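Local coordinates for 6-phosphogluconolactonase (Leishmania braziliensis, PDB 3CSS), which probably hydrolyses 6-phosphogluconolactone to 6-phosphogluconate, the second step in the oxidative stage of the pentose phosphate pathway, at residues A[28-32]-A[33-37]; A[54-57]-A[58-62]; A[87-90]-A[91-95]; A[132-135]-A[136-140]. All coordinates share one frame; numbering follows the deposited sequence. Where two conformers were deposited one is given.

Interaction 1: A[28-32]-A[33-37]; sequences AIDAR and VDKSV
The guanidinium of Arg32 fills the inside of the bend that follows helix 14-30, and the chain from Val33 to Val37 wraps round it. Arg32 NH1 gives a nearly straight hydrogen bond to Val37 O, 3.1 Å long with an N-H...O angle of 169°. The oxygen lies close to the guanidinium plane, although the donor stands above the plane of the Val37 carbonyl. From a different side of the group, Arg32 NE bonds to Ile29 O at 3.0 Å, this time on a lone pair and in the carbonyl plane. Held in its plane by two carbonyls, the group can hardly rotate, and one helix-end carbonyl gains a partner. In one of its two modelled conformers Lys35 crosses over one face, its CD 3.7 Å from Arg32 NH2. The loop itself is a type I beta turn from Asp34 to Val37, overlaid at its start by an Asx turn in which Asp34 OD2 takes both Ser36 N, at 3.1 Å, and Ser36 OG, at 2.7 Å, from the same face of its carboxylate. On the inner side Arg32 and Ile29 also pack on Val39, at the start of strand 39-43, and on Ala68. The outer side is looser and open to solvent: Val33 points away from the helix end, and that same Lys35 conformer carries NZ to 4.4 Å from Asp30 OD1, too far for a salt bridge.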
loop_
_atom_site.group_PDB
_atom_site.type_symbol
_atom_site.label_atom_id
_atom_site.label_comp_id
_atom_site.label_asym_id
_atom_site.label_seq_id
_atom_site.Cartn_x
_atom_site.Cartn_y
_atom_site.Cartn_z
ATOM N N ALA A 28 -12.492 11.245 3.484
ATOM C CA ALA A 28 -13.195 10.049 3.008
ATOM C C ALA A 28 -14.171 9.504 4.060
ATOM O O ALA A 28 -15.280 9.068 3.720
ATOM C CB ALA A 28 -12.195 8.974 2.584
ATOM N N ILE A 29 -13.768 9.550 5.331
ATOM C CA ILE A 29 -14.622 9.109 6.436
ATOM C C ILE A 29 -15.831 10.033 6.609
ATOM O O ILE A 29 -16.946 9.555 6.769
ATOM C CB ILE A 29 -13.859 9.036 7.782
ATOM C CG1 ILE A 29 -12.810 7.917 7.743
ATOM C CG2 ILE A 29 -14.842 8.810 8.951
ATOM C CD1 ILE A 29 -11.820 7.956 8.887
ATOM N N ASP A 30 -15.603 11.346 6.580
ATOM C CA ASP A 30 -16.689 12.316 6.725
ATOM C C ASP A 30 -17.602 12.360 5.497
ATOM O O ASP A 30 -18.783 12.687 5.622
ATOM C CB ASP A 30 -16.146 13.718 7.019
ATOM C CG ASP A 30 -17.212 14.645 7.600
ATOM O OD1 ASP A 30 -17.545 14.493 8.798
ATOM O OD2 ASP A 30 -17.717 15.517 6.860
ATOM N N ALA A 31 -17.066 12.021 4.325
ATOM C CA ALA A 31 -17.836 12.064 3.079
ATOM C C ALA A 31 -18.740 10.848 2.850
ATOM O O ALA A 31 -19.502 10.829 1.881
ATOM C CB ALA A 31 -16.907 12.246 1.885
ATOM N N ARG A 32 -18.670 9.839 3.718
ATOM C CA ARG A 32 -19.542 8.665 3.582
ATOM C C ARG A 32 -21.007 9.083 3.621
ATOM O O ARG A 32 -21.409 9.834 4.511
ATOM C CB ARG A 32 -19.310 7.666 4.717
ATOM C CG ARG A 32 -17.990 6.899 4.671
ATOM C CD ARG A 32 -17.891 5.976 5.885
ATOM N NE ARG A 32 -17.868 6.737 7.133
ATOM C CZ ARG A 32 -18.047 6.236 8.354
ATOM N NH1 ARG A 32 -18.278 4.940 8.546
ATOM N NH2 ARG A 32 -17.994 7.052 9.399
ATOM N N VAL A 33 -21.796 8.597 2.662
ATOM C CA VAL A 33 -23.251 8.768 2.707
ATOM C C VAL A 33 -23.819 7.855 3.800
ATOM O O VAL A 33 -24.536 8.314 4.694
ATOM C CB VAL A 33 -23.918 8.449 1.340
ATOM C CG1 VAL A 33 -25.439 8.541 1.445
ATOM C CG2 VAL A 33 -23.392 9.386 0.251
ATOM N N ASP A 34 -23.475 6.568 3.724
ATOM C CA ASP A 34 -23.881 5.568 4.716
ATOM C C ASP A 34 -22.808 5.457 5.796
ATOM O O ASP A 34 -21.751 4.858 5.574
ATOM C CB ASP A 34 -24.093 4.207 4.039
ATOM C CG ASP A 34 -24.755 3.180 4.955
ATOM O OD1 ASP A 34 -25.061 2.069 4.467
ATOM O OD2 ASP A 34 -24.971 3.472 6.151
ATOM N N LYS A 35 -23.111 6.010 6.969
ATOM C CA LYS A 35 -22.163 6.061 8.084
ATOM C C LYS A 35 -22.026 4.725 8.817
ATOM O O LYS A 35 -21.224 4.605 9.748
ATOM C CB LYS A 35 -22.565 7.160 9.079
ATOM C CG LYS A 35 -22.422 8.573 8.532
ATOM C CD LYS A 35 -21.000 8.838 8.075
ATOM C CE LYS A 35 -20.841 10.226 7.474
ATOM N NZ LYS A 35 -20.539 11.260 8.498
ATOM N N SER A 36 -22.799 3.722 8.396
ATOM C CA SER A 36 -22.740 2.384 8.997
ATOM C C SER A 36 -21.821 1.414 8.241
ATOM O O SER A 36 -21.691 0.255 8.652
ATOM C CB SER A 36 -24.145 1.777 9.079
ATOM O OG SER A 36 -24.618 1.422 7.794
ATOM N N VAL A 37 -21.211 1.878 7.143
ATOM C CA VAL A 37 -20.276 1.073 6.351
ATOM C C VAL A 37 -18.907 1.735 6.421
ATOM O O VAL A 37 -18.798 2.946 6.226
ATOM C CB VAL A 37 -20.691 0.935 4.862
ATOM C CG1 VAL A 37 -22.123 0.470 4.754
ATOM C CG2 VAL A 37 -20.497 2.246 4.096
#

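Interaction 2: A[54-57]-A[58-62]; sequences EELH and EKDLA
Two residues adjacent in sequence, His57 and Glu58, are joined through their side chains: His57 ND1 donates to Glu58 OE2 at 2.9 Å, with an N-H...O angle of 158°. The carboxylate oxygen lies near the imidazole plane, whereas the nitrogen approaches from above the carboxylate plane, and the two flat groups are 34° apart. Glu58 manages this by folding back, its chain bent at chi2 (-50°). One water donates to the same OE2, at 2.6 Å, and also to Glu54 O, so the carboxylate is tied to the preceding helical turn as well. The other ring nitrogen, His57 NE2, bonds to Asp98; a carboxylate on each side fixes the ring's rotation and would probably favour a positively charged imidazole. Over one face of the ring, offset toward its rim, sits Leu61 CD2, 4.1 Å from His57 NE2. All this happens where helix 50-59 runs out and helix 61-65 begins, with Asp60 at the break. Asp60 N still closes a helical bond to Leu56 O at 2.9 Å, and Asp60 also occupies the N-cap position of the next helix, though its side chain makes no capping bond. Instead Asp60 OD2 forms a salt bridge with Arg22 of helix 14-30, while lying 3.3 Å from Leu56 CD2. On the side facing helix 14-30, in one of the two Glu55 conformers, Glu55 CG meets Lys59 CG at 4.1 Å, and both side chains pack against Arg22.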
loop_
_atom_site.group_PDB
_atom_site.type_symbol
_atom_site.label_atom_id
_atom_site.label_comp_id
_atom_site.label_asym_id
_atom_site.label_seq_id
_atom_site.Cartn_x
_atom_site.Cartn_y
_atom_site.Cartn_z
ATOM N N GLU A 54 0.751 7.070 14.000
ATOM C CA GLU A 54 0.842 7.622 15.344
ATOM C C GLU A 54 -0.116 8.801 15.510
ATOM O O GLU A 54 -0.784 8.943 16.543
ATOM C CB GLU A 54 2.292 8.022 15.646
ATOM C CG GLU A 54 3.223 6.820 15.757
ATOM C CD GLU A 54 4.651 7.196 16.009
ATOM O OE1 GLU A 54 4.948 8.406 16.042
ATOM O OE2 GLU A 54 5.467 6.277 16.191
ATOM N N GLU A 55 -0.182 9.644 14.488
ATOM C CA GLU A 55 -1.063 10.808 14.528
ATOM C C GLU A 55 -2.533 10.382 14.532
ATOM O O GLU A 55 -3.330 10.919 15.292
ATOM C CB GLU A 55 -0.784 11.759 13.372
ATOM C CG GLU A 55 -1.571 13.054 13.466
ATOM C CD GLU A 55 -0.964 14.137 12.643
ATOM O OE1 GLU A 55 0.098 13.877 12.027
ATOM O OE2 GLU A 55 -1.538 15.247 12.618
ATOM N N LEU A 56 -2.900 9.416 13.691
ATOM C CA LEU A 56 -4.253 8.847 13.750
ATOM C C LEU A 56 -4.577 8.280 15.139
ATOM O O LEU A 56 -5.693 8.436 15.660
ATOM C CB LEU A 56 -4.408 7.739 12.713
ATOM C CG LEU A 56 -4.392 8.185 11.250
ATOM C CD1 LEU A 56 -4.286 6.941 10.334
ATOM C CD2 LEU A 56 -5.629 9.043 10.889
ATOM N N HIS A 57 -3.602 7.621 15.750
ATOM C CA HIS A 57 -3.809 7.063 17.090
ATOM C C HIS A 57 -4.102 8.144 18.147
ATOM O O HIS A 57 -4.957 7.956 19.030
ATOM C CB HIS A 57 -2.610 6.239 17.524
ATOM C CG HIS A 57 -2.810 5.552 18.837
ATOM N ND1 HIS A 57 -2.546 6.173 20.037
ATOM C CD2 HIS A 57 -3.288 4.324 19.142
ATOM C CE1 HIS A 57 -2.825 5.339 21.027
ATOM N NE2 HIS A 57 -3.271 4.206 20.507
ATOM N N GLU A 58 -3.382 9.261 18.054
ATOM C CA GLU A 58 -3.531 10.343 19.015
ATOM C C GLU A 58 -4.783 11.181 18.804
ATOM O O GLU A 58 -5.385 11.629 19.779
ATOM C CB GLU A 58 -2.296 11.237 18.984
ATOM C CG GLU A 58 -1.039 10.519 19.417
ATOM C CD GLU A 58 -1.234 9.781 20.744
ATOM O OE1 GLU A 58 -1.586 10.462 21.742
ATOM O OE2 GLU A 58 -1.044 8.535 20.781
ATOM N N LYS A 59 -5.181 11.377 17.550
ATOM C CA LYS A 59 -6.221 12.351 17.210
ATOM C C LYS A 59 -7.577 11.740 16.850
ATOM O O LYS A 59 -8.616 12.355 17.102
ATOM C CB LYS A 59 -5.761 13.231 16.048
ATOM C CG LYS A 59 -4.448 13.988 16.260
ATOM C CD LYS A 59 -4.513 14.954 17.426
ATOM C CE LYS A 59 -3.259 15.816 17.509
ATOM N NZ LYS A 59 -3.178 16.586 18.778
ATOM N N ASP A 60 -7.581 10.549 16.252
ATOM C CA ASP A 60 -8.783 10.018 15.613
ATOM C C ASP A 60 -9.210 8.651 16.130
ATOM O O ASP A 60 -10.008 7.954 15.476
ATOM C CB ASP A 60 -8.537 9.932 14.110
ATOM C CG ASP A 60 -8.049 11.242 13.527
ATOM O OD1 ASP A 60 -8.720 12.280 13.715
ATOM O OD2 ASP A 60 -6.988 11.239 12.874
ATOM N N LEU A 61 -8.710 8.277 17.309
ATOM C CA LEU A 61 -8.907 6.925 17.818
ATOM C C LEU A 61 -10.386 6.620 18.044
ATOM O O LEU A 61 -10.825 5.490 17.834
ATOM C CB LEU A 61 -8.105 6.698 19.108
ATOM C CG LEU A 61 -8.042 5.251 19.606
ATOM C CD1 LEU A 61 -7.477 4.310 18.525
ATOM C CD2 LEU A 61 -7.234 5.156 20.897
ATOM N N ALA A 62 -11.146 7.639 18.444
ATOM C CA ALA A 62 -12.585 7.504 18.686
ATOM C C ALA A 62 -13.355 7.042 17.445
ATOM O O ALA A 62 -14.182 6.136 17.523
ATOM C CB ALA A 62 -13.154 8.826 19.211
HETATM O O HOH W 1 0.579 7.662 18.882
#

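Interaction 3: A[87-90]-A[91-95]; sequences NFSM and ATKAL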
loop_
_atom_site.group_PDB
_atom_site.type_symbol
_atom_site.label_atom_id
_atom_site.label_comp_id
_atom_site.label_asym_id
_atom_site.label_seq_id
_atom_site.Cartn_x
_atom_site.Cartn_y
_atom_site.Cartn_z
ATOM N N ASN A 87 5.329 -5.250 8.665
ATOM C CA ASN A 87 4.486 -4.051 8.592
ATOM C C ASN A 87 3.394 -4.107 9.664
ATOM O O ASN A 87 3.018 -3.081 10.219
ATOM C CB ASN A 87 3.880 -3.851 7.196
ATOM C CG ASN A 87 4.925 -3.562 6.128
ATOM O OD1 ASN A 87 5.988 -3.000 6.416
ATOM N ND2 ASN A 87 4.606 -3.897 4.886
ATOM N N PHE A 88 2.924 -5.310 9.964
ATOM C CA PHE A 88 1.930 -5.497 11.007
ATOM C C PHE A 88 2.432 -5.022 12.366
ATOM O O PHE A 88 1.724 -4.342 13.094
ATOM C CB PHE A 88 1.512 -6.953 11.083
ATOM C CG PHE A 88 0.448 -7.206 12.100
ATOM C CD1 PHE A 88 -0.879 -6.912 11.813
ATOM C CD2 PHE A 88 0.775 -7.689 13.351
ATOM C CE1 PHE A 88 -1.883 -7.152 12.770
ATOM C CE2 PHE A 88 -0.216 -7.917 14.319
ATOM C CZ PHE A 88 -1.549 -7.641 14.014
ATOM N N SER A 89 3.660 -5.379 12.699
ATOM C CA SER A 89 4.267 -4.927 13.945
ATOM C C SER A 89 4.298 -3.404 14.000
ATOM O O SER A 89 3.850 -2.787 14.972
ATOM C CB SER A 89 5.690 -5.457 14.071
ATOM O OG SER A 89 6.299 -4.948 15.246
ATOM N N MET A 90 4.847 -2.802 12.952
ATOM C CA MET A 90 4.945 -1.357 12.888
ATOM C C MET A 90 3.570 -0.700 13.044
ATOM O O MET A 90 3.410 0.223 13.833
ATOM C CB MET A 90 5.612 -0.929 11.581
ATOM C CG MET A 90 5.783 0.572 11.449
ATOM S SD MET A 90 4.349 1.396 10.733
ATOM C CE MET A 90 4.351 0.726 9.072
ATOM N N ALA A 91 2.580 -1.176 12.288
ATOM C CA ALA A 91 1.224 -0.607 12.322
ATOM C C ALA A 91 0.536 -0.794 13.676
ATOM O O ALA A 91 -0.210 0.071 14.134
ATOM C CB ALA A 91 0.371 -1.255 11.234
ATOM N N THR A 92 0.791 -1.942 14.299
ATOM C CA THR A 92 0.226 -2.278 15.605
ATOM C C THR A 92 0.782 -1.363 16.689
ATOM O O THR A 92 0.015 -0.799 17.473
ATOM C CB THR A 92 0.447 -3.780 15.936
ATOM O OG1 THR A 92 -0.313 -4.578 15.027
ATOM C CG2 THR A 92 -0.002 -4.097 17.356
ATOM N N LYS A 93 2.104 -1.214 16.740
ATOM C CA LYS A 93 2.743 -0.347 17.730
ATOM C C LYS A 93 2.276 1.091 17.580
ATOM O O LYS A 93 2.014 1.783 18.578
ATOM C CB LYS A 93 4.267 -0.411 17.631
ATOM C CG LYS A 93 4.857 -1.732 18.075
ATOM C CD LYS A 93 6.372 -1.664 18.092
ATOM C CE LYS A 93 6.995 -3.050 18.282
ATOM N NZ LYS A 93 8.337 -2.960 18.929
ATOM N N ALA A 94 2.158 1.531 16.329
ATOM C CA ALA A 94 1.773 2.902 16.050
ATOM C C ALA A 94 0.286 3.142 16.279
ATOM O O ALA A 94 -0.088 4.239 16.698
ATOM C CB ALA A 94 2.179 3.318 14.621
ATOM N N LEU A 95 -0.559 2.135 16.027
ATOM C CA LEU A 95 -1.996 2.395 15.921
ATOM C C LEU A 95 -2.933 1.221 16.226
ATOM O O LEU A 95 -3.878 1.369 17.009
ATOM C CB LEU A 95 -2.296 2.948 14.516
ATOM C CG LEU A 95 -3.766 3.053 14.095
ATOM C CD1 LEU A 95 -4.500 4.107 14.944
ATOM C CD2 LEU A 95 -3.913 3.355 12.623
#
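Ala91, Met90 and Thr92 carry most of this contact, one turn on from the start of helix 87-96. The clearest side-chain feature belongs to Thr92. Its OG1 donates to Phe88 O at 2.8 Å, and Thr92 N reaches the same oxygen, also at 2.8 Å, from the opposite face of the carbonyl plane, so one acceptor is gripped twice by a single residue. What makes this possible is the turn of OG1 back along the helix, beside its own backbone N (chi1 -66°). The hydroxyl also sits over the centre of the Phe88 ring, 3.4 Å from Phe88 CE2. The ring reaches that place because Phe88 CG is anti to the backbone N (chi1 -178°). Ala91 is packed mainly against backbone: its N donates to Asn87 O at 2.8 Å, and its CB lies 3.4 Å from that oxygen. Met90 folds back onto its own helix, bent at both chi2 and chi3, which brings SD to 3.5 Å from Ala91 N. Regular alpha-helical bonds continue with Lys93 N to Ser89 O and Ala94 N to Met90 O, before the helix widens into a pi-type turn over 92-95. At the start, Glu76 accepts from the backbone nitrogens of Asn87 and Phe88, while the Asn87 amide bridges Asp75 O and Gly46 N. Met90 and Ala94 pack on Tyr53 of helix 50-59, and Phe88 and Leu95 face strand 69-77 at Leu73 and Phe71.

Interaction 4: A[132-135]-A[136-140]; sequences DYEV and KLLNC. Unlike the reference sequence in segment 132-135: Val135 (reference Ala).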
loop_
_atom_site.group_PDB
_atom_site.type_symbol
_atom_site.label_atom_id
_atom_site.label_comp_id
_atom_site.label_asym_id
_atom_site.label_seq_id
_atom_site.Cartn_x
_atom_site.Cartn_y
_atom_site.Cartn_z
ATOM N N ASP A 132 -4.469 -17.479 0.541
ATOM C CA ASP A 132 -5.298 -17.404 1.743
ATOM C C ASP A 132 -5.750 -15.960 2.024
ATOM O O ASP A 132 -6.893 -15.725 2.439
ATOM C CB ASP A 132 -4.550 -17.976 2.954
ATOM C CG ASP A 132 -4.554 -19.513 2.996
ATOM O OD1 ASP A 132 -5.229 -20.174 2.157
ATOM O OD2 ASP A 132 -3.879 -20.066 3.901
ATOM N N TYR A 133 -4.855 -15.005 1.797
ATOM C CA TYR A 133 -5.174 -13.599 2.031
ATOM C C TYR A 133 -6.193 -13.104 0.999
ATOM O O TYR A 133 -7.126 -12.395 1.331
ATOM C CB TYR A 133 -3.887 -12.755 2.013
ATOM C CG TYR A 133 -4.047 -11.295 2.347
ATOM C CD1 TYR A 133 -4.941 -10.856 3.324
ATOM C CD2 TYR A 133 -3.256 -10.344 1.718
ATOM C CE1 TYR A 133 -5.073 -9.505 3.623
ATOM C CE2 TYR A 133 -3.353 -9.000 2.042
ATOM C CZ TYR A 133 -4.267 -8.579 2.977
ATOM O OH TYR A 133 -4.356 -7.225 3.245
ATOM N N GLU A 134 -6.016 -13.502 -0.256
ATOM C CA GLU A 134 -6.976 -13.179 -1.313
ATOM C C GLU A 134 -8.397 -13.670 -1.002
ATOM O O GLU A 134 -9.368 -12.945 -1.178
ATOM C CB GLU A 134 -6.499 -13.754 -2.642
ATOM C CG GLU A 134 -7.525 -13.647 -3.734
ATOM C CD GLU A 134 -6.950 -13.895 -5.114
ATOM O OE1 GLU A 134 -5.819 -13.444 -5.396
ATOM O OE2 GLU A 134 -7.647 -14.570 -5.908
ATOM N N VAL A 135 -8.501 -14.915 -0.556
ATOM C CA VAL A 135 -9.776 -15.482 -0.118
ATOM C C VAL A 135 -10.406 -14.614 0.973
ATOM O O VAL A 135 -11.605 -14.288 0.919
ATOM C CB VAL A 135 -9.590 -16.932 0.393
ATOM C CG1 VAL A 135 -10.872 -17.428 1.046
ATOM C CG2 VAL A 135 -9.170 -17.859 -0.753
ATOM N N LYS A 136 -9.588 -14.222 1.948
ATOM C CA LYS A 136 -10.061 -13.390 3.048
ATOM C C LYS A 136 -10.561 -12.037 2.541
ATOM O O LYS A 136 -11.620 -11.575 2.954
ATOM C CB LYS A 136 -8.959 -13.210 4.102
ATOM C CG LYS A 136 -9.450 -13.184 5.492
ATOM C CD LYS A 136 -8.349 -12.895 6.485
ATOM C CE LYS A 136 -7.718 -14.152 7.050
ATOM N NZ LYS A 136 -6.886 -13.818 8.230
ATOM N N LEU A 137 -9.805 -11.410 1.635
ATOM C CA LEU A 137 -10.185 -10.102 1.087
ATOM C C LEU A 137 -11.504 -10.198 0.307
ATOM O O LEU A 137 -12.397 -9.374 0.471
ATOM C CB LEU A 137 -9.068 -9.535 0.197
ATOM C CG LEU A 137 -7.765 -9.133 0.918
ATOM C CD1 LEU A 137 -6.701 -8.715 -0.116
ATOM C CD2 LEU A 137 -8.000 -8.016 1.997
ATOM N N LEU A 138 -11.624 -11.232 -0.513
ATOM C CA LEU A 138 -12.810 -11.403 -1.354
ATOM C C LEU A 138 -14.052 -11.697 -0.506
ATOM O O LEU A 138 -15.176 -11.417 -0.927
ATOM C CB LEU A 138 -12.571 -12.500 -2.375
ATOM C CG LEU A 138 -11.599 -12.173 -3.509
ATOM C CD1 LEU A 138 -11.225 -13.434 -4.272
ATOM C CD2 LEU A 138 -12.160 -11.123 -4.454
ATOM N N ASN A 139 -13.836 -12.252 0.685
ATOM C CA ASN A 139 -14.926 -12.591 1.620
ATOM C C ASN A 139 -15.336 -11.431 2.534
ATOM O O ASN A 139 -16.483 -11.362 2.964
ATOM C CB ASN A 139 -14.490 -13.761 2.507
ATOM C CG ASN A 139 -14.612 -15.116 1.819
ATOM O OD1 ASN A 139 -15.238 -15.262 0.758
ATOM N ND2 ASN A 139 -14.058 -16.142 2.468
ATOM N N CYS A 140 -14.403 -10.527 2.838
ATOM C CA CYS A 140 -14.607 -9.517 3.896
ATOM C C CYS A 140 -14.740 -8.078 3.417
ATOM O O CYS A 140 -15.213 -7.233 4.180
ATOM C CB CYS A 140 -13.454 -9.562 4.899
ATOM S SG CYS A 140 -13.296 -11.141 5.732
#
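Tyr133 O accepts the backbone N of Leu137 at 2.9 Å, an ordinary alpha-helical bond with an N-H...O angle of 159°, and the two side chains pack alongside it. Leu137 lies across one face of the tyrosine ring: its CD1 is 4.0 Å from the ring centroid and only 12° off the normal, a CH-pi contact, while CD2 touches Tyr133 CE1 at 3.7 Å. A chi1 of -175° swings the ring forward along the helix, over the leucine of the next turn. The hydroxyl is held beyond this helix by Leu73 O. Glu134 and Leu138 run side by side, with Glu134 CG 3.7 Å from Leu138 CD1; the carboxylate goes on to accept from the backbone nitrogens of Val185 and Val186. On the solvent side Val135, where the reference sequence has alanine, rests its CG1 3.7 Å from Asn139 ND2, and the bond from Asn139 N to Val135 O is weak as the helix nears its end. Helix 123-140 thus lays Tyr133 and Leu137 on the sheet, against Ile72 of strand 69-77 and Val186 of edge strand 186-189.

From the N terminus, interaction 1 comes first, closing only the short bend between helix 14-30 and strand 39-43. Interaction 2 follows at the junction of helices 50-59 and 61-65, interaction 3 in helix 87-96 after strand 69-77, and interaction 4 at the end of helix 123-140. Each joins adjoining segments, so none closes a long loop, and being in series none nests within or crosses another. Interactions 2 and 3 touch: His57 CB packs on Ala94 O at 3.3 Å, and Glu54 CG on Ala94 CB at 3.8 Å, joining two helices. Interaction 1 is linked to interaction 2 through helix 14-30, whereas interactions 3 and 4 share strand 69-77 of the mixed sheet.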